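Local structure of periplasmic cell division protein (SufI) (Aquifex aeolicus, 6SYY) at residues A[250-255]-A[291-296]. The protein binds copper ions and probably acts as a laccase-like multicopper oxidase, coupling substrate oxidation to the reduction of dioxygen. Sequence-based numbering, arbitrary orientation.
Sequences FRILNG and NEILVA
Asn254 and Ala296 mark the closest backbone approach of 250-255 and 291-296, their CA atoms 6.2 Å apart; toward 250 and 291 the backbones spread apart, and the strands meet through side chains without pairing. One hydrogen bond joins the segments, Asn254 ND2 to Val295 O (3.0 Å, N-H...O angle 147°). The acceptor lies near the amide plane of Asn254, yet the donor stands 44° out of the carbonyl plane. CG anti to the backbone N (chi1 -174°) carries the amide across to 295-296, where Asn254 ND2 also lies 3.1 Å from Ala296 C, and Asn254 CB meets Val295 CG2 at 3.6 Å. ND2 also donates to Arg259 O while OD1 accepts from Ser256 N, fixing the flip of this buried amide. A leucine here would probably leave Val295 O and Arg259 O without this donor and Ser256 N without its acceptor. Ile252 and Ile293 meet tip to tip, CD1 to CD1 at 3.6 Å. The side chain of Ala296 lies about 7 Å from that of His510, a copper ligand. The contact lies inside the second cupredoxin-like domain: strand 247-254 pairs with 200-208 and 300-306, whereas 293-295 pairs with 261-267, whose Tyr261 touches Asn254 and Val295.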
loop_
_atom_site.group_PDB
_atom_site.type_symbol
_atom_site.label_atom_id
_atom_site.label_comp_id
_atom_site.label_asym_id
_atom_site.label_seq_id
_atom_site.Cartn_x
_atom_site.Cartn_y
_atom_site.Cartn_z
ATOM N N PHE A 250 2.641 1.159 -14.628
ATOM C CA PHE A 250 1.715 0.425 -13.775
ATOM C C PHE A 250 2.023 0.746 -12.321
ATOM O O PHE A 250 3.165 0.592 -11.872
ATOM C CB PHE A 250 1.799 -1.079 -14.031
ATOM C CG PHE A 250 1.446 -1.469 -15.433
ATOM C CD1 PHE A 250 0.126 -1.464 -15.854
ATOM C CD2 PHE A 250 2.432 -1.833 -16.334
ATOM C CE1 PHE A 250 -0.204 -1.817 -17.149
ATOM C CE2 PHE A 250 2.109 -2.187 -17.630
ATOM C CZ PHE A 250 0.790 -2.179 -18.039
ATOM N N ARG A 251 1.006 1.206 -11.598
ATOM C CA ARG A 251 1.099 1.483 -10.168
ATOM C C ARG A 251 0.585 0.255 -9.437
ATOM O O ARG A 251 -0.624 0.089 -9.250
ATOM C CB ARG A 251 0.303 2.727 -9.799
ATOM C CG ARG A 251 0.810 3.975 -10.476
ATOM C CD ARG A 251 -0.127 5.129 -10.244
ATOM N NE ARG A 251 0.270 6.295 -11.024
ATOM C CZ ARG A 251 0.943 7.329 -10.533
ATOM N NH1 ARG A 251 1.297 7.350 -9.252
ATOM N NH2 ARG A 251 1.256 8.343 -11.324
ATOM N N ILE A 252 1.504 -0.615 -9.038
ATOM C CA ILE A 252 1.125 -1.869 -8.399
ATOM C C ILE A 252 0.918 -1.614 -6.913
ATOM O O ILE A 252 1.818 -1.128 -6.222
ATOM C CB ILE A 252 2.181 -2.955 -8.636
ATOM C CG1 ILE A 252 2.357 -3.197 -10.138
ATOM C CG2 ILE A 252 1.782 -4.231 -7.912
ATOM C CD1 ILE A 252 3.548 -4.047 -10.479
ATOM N N LEU A 253 -0.276 -1.925 -6.425
ATOM C CA LEU A 253 -0.615 -1.785 -5.016
ATOM C C LEU A 253 -1.074 -3.143 -4.515
ATOM O O LEU A 253 -2.065 -3.687 -5.014
ATOM C CB LEU A 253 -1.704 -0.727 -4.812
ATOM C CG LEU A 253 -2.076 -0.345 -3.378
ATOM C CD1 LEU A 253 -2.602 1.078 -3.349
ATOM C CD2 LEU A 253 -3.110 -1.289 -2.788
ATOM N N ASN A 254 -0.349 -3.692 -3.546
ATOM C CA ASN A 254 -0.750 -4.949 -2.922
ATOM C C ASN A 254 -1.807 -4.627 -1.879
ATOM O O ASN A 254 -1.493 -4.141 -0.789
ATOM C CB ASN A 254 0.445 -5.662 -2.303
ATOM C CG ASN A 254 0.093 -7.041 -1.785
ATOM O OD1 ASN A 254 -1.077 -7.353 -1.556
ATOM N ND2 ASN A 254 1.107 -7.876 -1.593
ATOM N N GLY A 255 -3.067 -4.890 -2.218
ATOM C CA GLY A 255 -4.168 -4.662 -1.307
ATOM C C GLY A 255 -4.656 -5.950 -0.683
ATOM O O GLY A 255 -5.807 -6.042 -0.249
ATOM N N ASN A 291 13.950 -7.761 -13.521
ATOM C CA ASN A 291 13.086 -8.741 -14.164
ATOM C C ASN A 291 12.115 -9.377 -13.176
ATOM O O ASN A 291 11.408 -10.325 -13.539
ATOM C CB ASN A 291 13.915 -9.814 -14.887
ATOM C CG ASN A 291 14.955 -10.466 -13.993
ATOM O OD1 ASN A 291 14.688 -10.791 -12.838
ATOM N ND2 ASN A 291 16.152 -10.662 -14.532
ATOM N N GLU A 292 12.059 -8.878 -11.940
ATOM C CA GLU A 292 11.045 -9.288 -10.977
ATOM C C GLU A 292 11.008 -8.277 -9.840
ATOM O O GLU A 292 11.981 -7.564 -9.584
ATOM C CB GLU A 292 11.306 -10.695 -10.423
ATOM C CG GLU A 292 12.600 -10.838 -9.657
ATOM C CD GLU A 292 12.634 -12.097 -8.818
ATOM O OE1 GLU A 292 12.386 -12.000 -7.599
ATOM O OE2 GLU A 292 12.896 -13.182 -9.377
ATOM N N ILE A 293 9.864 -8.227 -9.159
ATOM C CA ILE A 293 9.683 -7.372 -7.992
ATOM C C ILE A 293 8.898 -8.133 -6.933
ATOM O O ILE A 293 7.954 -8.871 -7.243
ATOM C CB ILE A 293 8.971 -6.049 -8.337
ATOM C CG1 ILE A 293 7.653 -6.315 -9.070
ATOM C CG2 ILE A 293 9.882 -5.143 -9.145
ATOM C CD1 ILE A 293 6.780 -5.092 -9.180
ATOM N N LEU A 294 9.301 -7.953 -5.681
ATOM C CA LEU A 294 8.615 -8.514 -4.526
ATOM C C LEU A 294 7.821 -7.392 -3.877
ATOM O O LEU A 294 8.385 -6.343 -3.547
ATOM C CB LEU A 294 9.622 -9.111 -3.544
ATOM C CG LEU A 294 9.135 -9.945 -2.361
ATOM C CD1 LEU A 294 8.435 -11.196 -2.854
ATOM C CD2 LEU A 294 10.317 -10.308 -1.478
ATOM N N VAL A 295 6.519 -7.599 -3.709
ATOM C CA VAL A 295 5.639 -6.566 -3.174
ATOM C C VAL A 295 4.751 -7.187 -2.102
ATOM O O VAL A 295 3.989 -8.121 -2.375
ATOM C CB VAL A 295 4.807 -5.892 -4.278
ATOM C CG1 VAL A 295 4.272 -6.919 -5.264
ATOM C CG2 VAL A 295 3.687 -5.055 -3.673
ATOM N N ALA A 296 4.863 -6.685 -0.898
ATOM C CA ALA A 296 4.104 -7.147 0.247
ATOM C C ALA A 296 2.868 -6.283 0.446
ATOM O O ALA A 296 2.755 -5.198 -0.134
ATOM C CB ALA A 296 4.978 -7.111 1.505
#